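Protein-glutamine gamma-glutamyltransferase 2 (Pagrus major, PDB 1G0D) probably acts as a calcium-dependent acyltransferase, cross-linking proteins by joining peptide-bound glutamine to peptide-bound lysine or to other primary amines, with release of ammonia. Local coordinates at residues I173-G178 against F275-C280; T281-R284 against P289-P292. All blocks are in the same frame, centred on the assembly; numbering follows the deposited sequence.

Residues 173-178, the end of strand 169-176 and the turn after it, are met by helix 272-286 in contact 1 after nearly a hundred residues, many of them helical, so that contact 1 closes a long loop. The helix that closes it starts at the active-site Cys272. Contact 2 opens after contact 1 has closed: residues 281-284, near the end of the same helix, meet residues 289-292 at the start of strand 290-298 across a short turn. The two are in series, neither nested nor crossed, yet they touch, since Tyr177 also packs on Arg284 and Pro292. Helix 272-286 is thus held between the 169-176 hairpin strand and the sheet that carries His332 and Asp355.

Contact 1 (I173-G178 against F275-C280); sequences IPWNYG and FAAVAC
The end of strand 169-176 and the turn after it run past helix 272-286, their backbones nearest at Tyr177 and Ala277, with 6.9 Å between the two CA atoms. Ala277 puts its methyl over one face of the Trp175 indole, a CH-pi contact in which CB stands 3.4 Å from the centroid of the five-membered ring, 25° off its normal. The methyl is displaced toward the rim, where it meets NE1 and CE2. Trp175 has CG anti to its backbone N (chi1 -163°), which carries the indole across to the helix; its NE1 is hydrogen-bonded to Ser252. One turn further along the helix, the Cys280 sulfur lies over a face of the Tyr177 ring, SG 4.0 Å from the centroid and 17° off the normal. Cys280 SG comes nearest to Tyr177 CE1, at 3.9 Å, and CB of Cys280 touches the same carbon. Two aromatic rings thus receive two small residues, which lets the helix come close in a fully buried interface. Strand 159-164 pairs with 169-176 as a two-stranded antiparallel sheet, and Pro292 of strand 290-298 touches both Tyr177 and Cys280, so the helix face is packed by the hairpin, with strand 290-298 alongside and the active-site Cys272 at the start of the helix.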
loop_
_atom_site.group_PDB
_atom_site.type_symbol
_atom_site.label_atom_id
_atom_site.label_comp_id
_atom_site.label_asym_id
_atom_site.label_seq_id
_atom_site.Cartn_x
_atom_site.Cartn_y
_atom_site.Cartn_z
ATOM N N ILE A 173 3.226 -10.078 4.613
ATOM C CA ILE A 173 4.488 -9.871 3.966
ATOM C C ILE A 173 5.001 -8.537 4.441
ATOM O O ILE A 173 4.282 -7.529 4.452
ATOM C CB ILE A 173 4.430 -9.888 2.442
ATOM C CG1 ILE A 173 3.700 -8.669 1.949
ATOM C CG2 ILE A 173 3.802 -11.181 1.961
ATOM C CD1 ILE A 173 4.518 -7.903 0.982
ATOM N N PRO A 174 6.205 -8.557 5.008
ATOM C CA PRO A 174 6.847 -7.350 5.490
ATOM C C PRO A 174 7.167 -6.464 4.279
ATOM O O PRO A 174 7.347 -6.975 3.179
ATOM C CB PRO A 174 8.110 -7.887 6.146
ATOM C CG PRO A 174 8.358 -9.148 5.485
ATOM C CD PRO A 174 7.000 -9.739 5.361
ATOM N N TRP A 175 7.232 -5.141 4.478
ATOM C CA TRP A 175 7.558 -4.213 3.398
ATOM C C TRP A 175 8.466 -3.106 3.909
ATOM O O TRP A 175 8.264 -2.578 4.999
ATOM C CB TRP A 175 6.297 -3.604 2.825
ATOM C CG TRP A 175 6.495 -2.978 1.476
ATOM C CD1 TRP A 175 6.789 -1.668 1.218
ATOM C CD2 TRP A 175 6.284 -3.606 0.185
ATOM N NE1 TRP A 175 6.769 -1.430 -0.143
ATOM C CE2 TRP A 175 6.461 -2.594 -0.799
ATOM C CE3 TRP A 175 5.962 -4.913 -0.228
ATOM C CZ2 TRP A 175 6.320 -2.859 -2.186
ATOM C CZ3 TRP A 175 5.818 -5.167 -1.600
ATOM C CH2 TRP A 175 6.004 -4.137 -2.559
ATOM N N ASN A 176 9.483 -2.768 3.136
ATOM C CA ASN A 176 10.368 -1.704 3.552
ATOM C C ASN A 176 9.876 -0.437 2.851
ATOM O O ASN A 176 10.161 -0.208 1.666
ATOM C CB ASN A 176 11.809 -2.067 3.158
ATOM C CG ASN A 176 12.796 -0.919 3.332
ATOM O OD1 ASN A 176 12.486 0.101 3.935
ATOM N ND2 ASN A 176 13.996 -1.081 2.782
ATOM N N TYR A 177 9.111 0.385 3.563
ATOM C CA TYR A 177 8.611 1.606 2.944
ATOM C C TYR A 177 9.765 2.526 2.616
ATOM O O TYR A 177 9.680 3.323 1.685
ATOM C CB TYR A 177 7.638 2.326 3.857
ATOM C CG TYR A 177 6.403 1.535 4.140
ATOM C CD1 TYR A 177 5.611 1.055 3.115
ATOM C CD2 TYR A 177 6.038 1.241 5.452
ATOM C CE1 TYR A 177 4.470 0.289 3.390
ATOM C CE2 TYR A 177 4.933 0.491 5.744
ATOM C CZ TYR A 177 4.146 0.012 4.716
ATOM O OH TYR A 177 3.042 -0.736 5.044
ATOM N N GLY A 178 10.833 2.420 3.394
ATOM C CA GLY A 178 12.015 3.245 3.179
ATOM C C GLY A 178 11.791 4.707 2.825
ATOM O O GLY A 178 12.510 5.216 1.986
ATOM N N PHE A 275 1.207 -1.078 -5.456
ATOM C CA PHE A 275 0.787 0.303 -5.746
ATOM C C PHE A 275 0.499 0.958 -4.402
ATOM O O PHE A 275 0.845 2.101 -4.177
ATOM C CB PHE A 275 -0.556 0.373 -6.497
ATOM C CG PHE A 275 -0.540 -0.186 -7.875
ATOM C CD1 PHE A 275 0.648 -0.305 -8.587
ATOM C CD2 PHE A 275 -1.722 -0.709 -8.418
ATOM C CE1 PHE A 275 0.670 -0.956 -9.808
ATOM C CE2 PHE A 275 -1.728 -1.372 -9.648
ATOM C CZ PHE A 275 -0.531 -1.499 -10.344
ATOM N N ALA A 276 -0.203 0.237 -3.532
ATOM C CA ALA A 276 -0.557 0.760 -2.224
ATOM C C ALA A 276 0.704 1.024 -1.389
ATOM O O ALA A 276 0.855 2.127 -0.845
ATOM C CB ALA A 276 -1.475 -0.202 -1.526
ATOM N N ALA A 277 1.605 0.040 -1.300
ATOM C CA ALA A 277 2.858 0.190 -0.561
ATOM C C ALA A 277 3.648 1.358 -1.097
ATOM O O ALA A 277 4.126 2.140 -0.320
ATOM C CB ALA A 277 3.671 -1.002 -0.693
ATOM N N VAL A 278 3.798 1.492 -2.415
ATOM C CA VAL A 278 4.544 2.634 -2.976
ATOM C C VAL A 278 3.796 3.945 -2.658
ATOM O O VAL A 278 4.407 4.986 -2.462
ATOM C CB VAL A 278 4.720 2.474 -4.515
ATOM C CG1 VAL A 278 5.252 3.726 -5.153
ATOM C CG2 VAL A 278 5.638 1.351 -4.800
ATOM N N ALA A 279 2.467 3.913 -2.596
ATOM C CA ALA A 279 1.689 5.132 -2.272
ATOM C C ALA A 279 1.988 5.479 -0.834
ATOM O O ALA A 279 2.174 6.645 -0.500
ATOM C CB ALA A 279 0.142 4.906 -2.430
ATOM N N CYS A 280 2.020 4.455 0.016
ATOM C CA CYS A 280 2.313 4.651 1.415
ATOM C C CYS A 280 3.664 5.280 1.629
ATOM O O CYS A 280 3.769 6.186 2.419
ATOM C CB CYS A 280 2.297 3.335 2.151
ATOM S SG CYS A 280 2.314 3.491 3.926
#

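Contact 2 (T281-R284 against P289-P292); sequences TVLR and PTRP. With SO4 (sulfate ion), chain B.
The guanidinium of Arg284 meets the Thr290 carbonyl edge-on, with Thr290 O only 3° out of its plane, while Pro292 CD approaches it obliquely. The second guanidinium, that of Arg291, turns an edge toward a sulfate ion, whose O4 lies in its plane. Arg284 grips the one carbonyl oxygen side-on with two nitrogens: NE and NH2 each stand 2.8 Å from Thr290 O. The NH2 bond lies in the carbonyl plane, whereas the NE donor is tilted from it by 28°. Its chain, extended from CG to NE, carries the group from helix to strand. NH1 bonds to Asn157 O, so the guanidinium is held by a second carbonyl as well. Beside this clamp, Leu283 CB packs against Thr290 OG1 at 3.4 Å; that hydroxyl is hydrogen-bonded to Ile288 O and Ser337 OG. Arg291 leaves its backbone on the side away from the helix, and its NH1 bonds sulfate O4 at 3.1 Å, its NH2 reaching O4 and O1 weakly. The ion, probably from the crystallisation liquor, is also hydrogen-bonded to Trp351 NE1, and Arg291 forms a salt bridge with Glu336 and a cation-pi contact with Trp351. A methionine in place of Arg284 would probably leave Thr290 O and Asn157 O without these donors and weaken the tie between helix end and strand. The chemistry thus divides in two: a buried arginine donates to two main-chain carbonyls, bridging the helix-to-strand turn through Thr290 O and tying it to Asn157 as well, while Arg291 on the strand, whose charge is probably offset in part by Glu336, also meets an anion, chiefly through NH1.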
loop_
_atom_site.group_PDB
_atom_site.type_symbol
_atom_site.label_atom_id
_atom_site.label_comp_id
_atom_site.label_asym_id
_atom_site.label_seq_id
_atom_site.Cartn_x
_atom_site.Cartn_y
_atom_site.Cartn_z
ATOM N N THR A 281 4.693 4.807 0.938
ATOM C CA THR A 281 6.060 5.338 1.095
ATOM C C THR A 281 6.147 6.818 0.795
ATOM O O THR A 281 6.820 7.571 1.485
ATOM C CB THR A 281 7.052 4.652 0.142
ATOM O OG1 THR A 281 7.560 3.458 0.743
ATOM C CG2 THR A 281 8.217 5.532 -0.123
ATOM N N VAL A 282 5.469 7.232 -0.261
ATOM C CA VAL A 282 5.505 8.615 -0.676
ATOM C C VAL A 282 4.670 9.551 0.199
ATOM O O VAL A 282 5.103 10.640 0.521
ATOM C CB VAL A 282 5.055 8.738 -2.194
ATOM C CG1 VAL A 282 4.970 10.225 -2.604
ATOM C CG2 VAL A 282 6.062 7.980 -3.107
ATOM N N LEU A 283 3.471 9.146 0.576
ATOM C CA LEU A 283 2.642 10.015 1.392
ATOM C C LEU A 283 3.276 10.096 2.813
ATOM O O LEU A 283 3.421 11.178 3.399
ATOM C CB LEU A 283 1.199 9.481 1.373
ATOM C CG LEU A 283 0.565 9.505 -0.036
ATOM C CD1 LEU A 283 -0.608 8.572 -0.076
ATOM C CD2 LEU A 283 0.123 10.910 -0.422
ATOM N N ARG A 284 3.702 8.960 3.355
ATOM C CA ARG A 284 4.371 8.994 4.651
ATOM C C ARG A 284 5.548 9.975 4.514
ATOM O O ARG A 284 5.678 10.888 5.297
ATOM C CB ARG A 284 4.847 7.602 5.036
ATOM C CG ARG A 284 3.826 6.896 5.862
ATOM C CD ARG A 284 4.344 5.631 6.501
ATOM N NE ARG A 284 3.208 4.802 6.931
ATOM C CZ ARG A 284 3.330 3.675 7.623
ATOM N NH1 ARG A 284 4.538 3.247 7.959
ATOM N NH2 ARG A 284 2.260 2.978 8.001
ATOM N N PRO A 289 -0.154 11.159 7.275
ATOM C CA PRO A 289 -0.313 9.871 7.964
ATOM C C PRO A 289 -0.994 8.822 7.049
ATOM O O PRO A 289 -2.106 9.050 6.542
ATOM C CB PRO A 289 -1.153 10.227 9.183
ATOM C CG PRO A 289 -0.930 11.634 9.380
ATOM C CD PRO A 289 -0.696 12.264 8.068
ATOM N N THR A 290 -0.346 7.670 6.847
ATOM C CA THR A 290 -0.873 6.639 5.923
ATOM C C THR A 290 -0.658 5.167 6.348
ATOM O O THR A 290 0.359 4.806 6.955
ATOM C CB THR A 290 -0.218 6.888 4.501
ATOM O OG1 THR A 290 -0.509 8.225 4.075
ATOM C CG2 THR A 290 -0.700 5.907 3.448
ATOM N N ARG A 291 -1.616 4.309 6.051
ATOM C CA ARG A 291 -1.436 2.889 6.355
ATOM C C ARG A 291 -2.084 2.011 5.298
ATOM O O ARG A 291 -3.226 2.247 4.886
ATOM C CB ARG A 291 -2.038 2.519 7.691
ATOM C CG ARG A 291 -3.420 3.062 7.908
ATOM C CD ARG A 291 -3.974 2.557 9.205
ATOM N NE ARG A 291 -5.358 2.953 9.357
ATOM C CZ ARG A 291 -6.052 2.829 10.476
ATOM N NH1 ARG A 291 -5.483 2.314 11.562
ATOM N NH2 ARG A 291 -7.322 3.212 10.498
ATOM N N PRO A 292 -1.355 1.006 4.803
ATOM C CA PRO A 292 -1.935 0.125 3.790
ATOM C C PRO A 292 -3.018 -0.753 4.364
ATOM O O PRO A 292 -2.760 -1.474 5.339
ATOM C CB PRO A 292 -0.752 -0.715 3.321
ATOM C CG PRO A 292 0.430 0.068 3.748
ATOM C CD PRO A 292 0.048 0.660 5.055
HETATM S S SO4 B . -7.909 4.101 14.155
HETATM O O1 SO4 B . -8.983 4.378 13.326
HETATM O O2 SO4 B . -6.991 5.170 14.047
HETATM O O3 SO4 B . -8.482 4.197 15.420
HETATM O O4 SO4 B . -7.434 2.765 13.917
#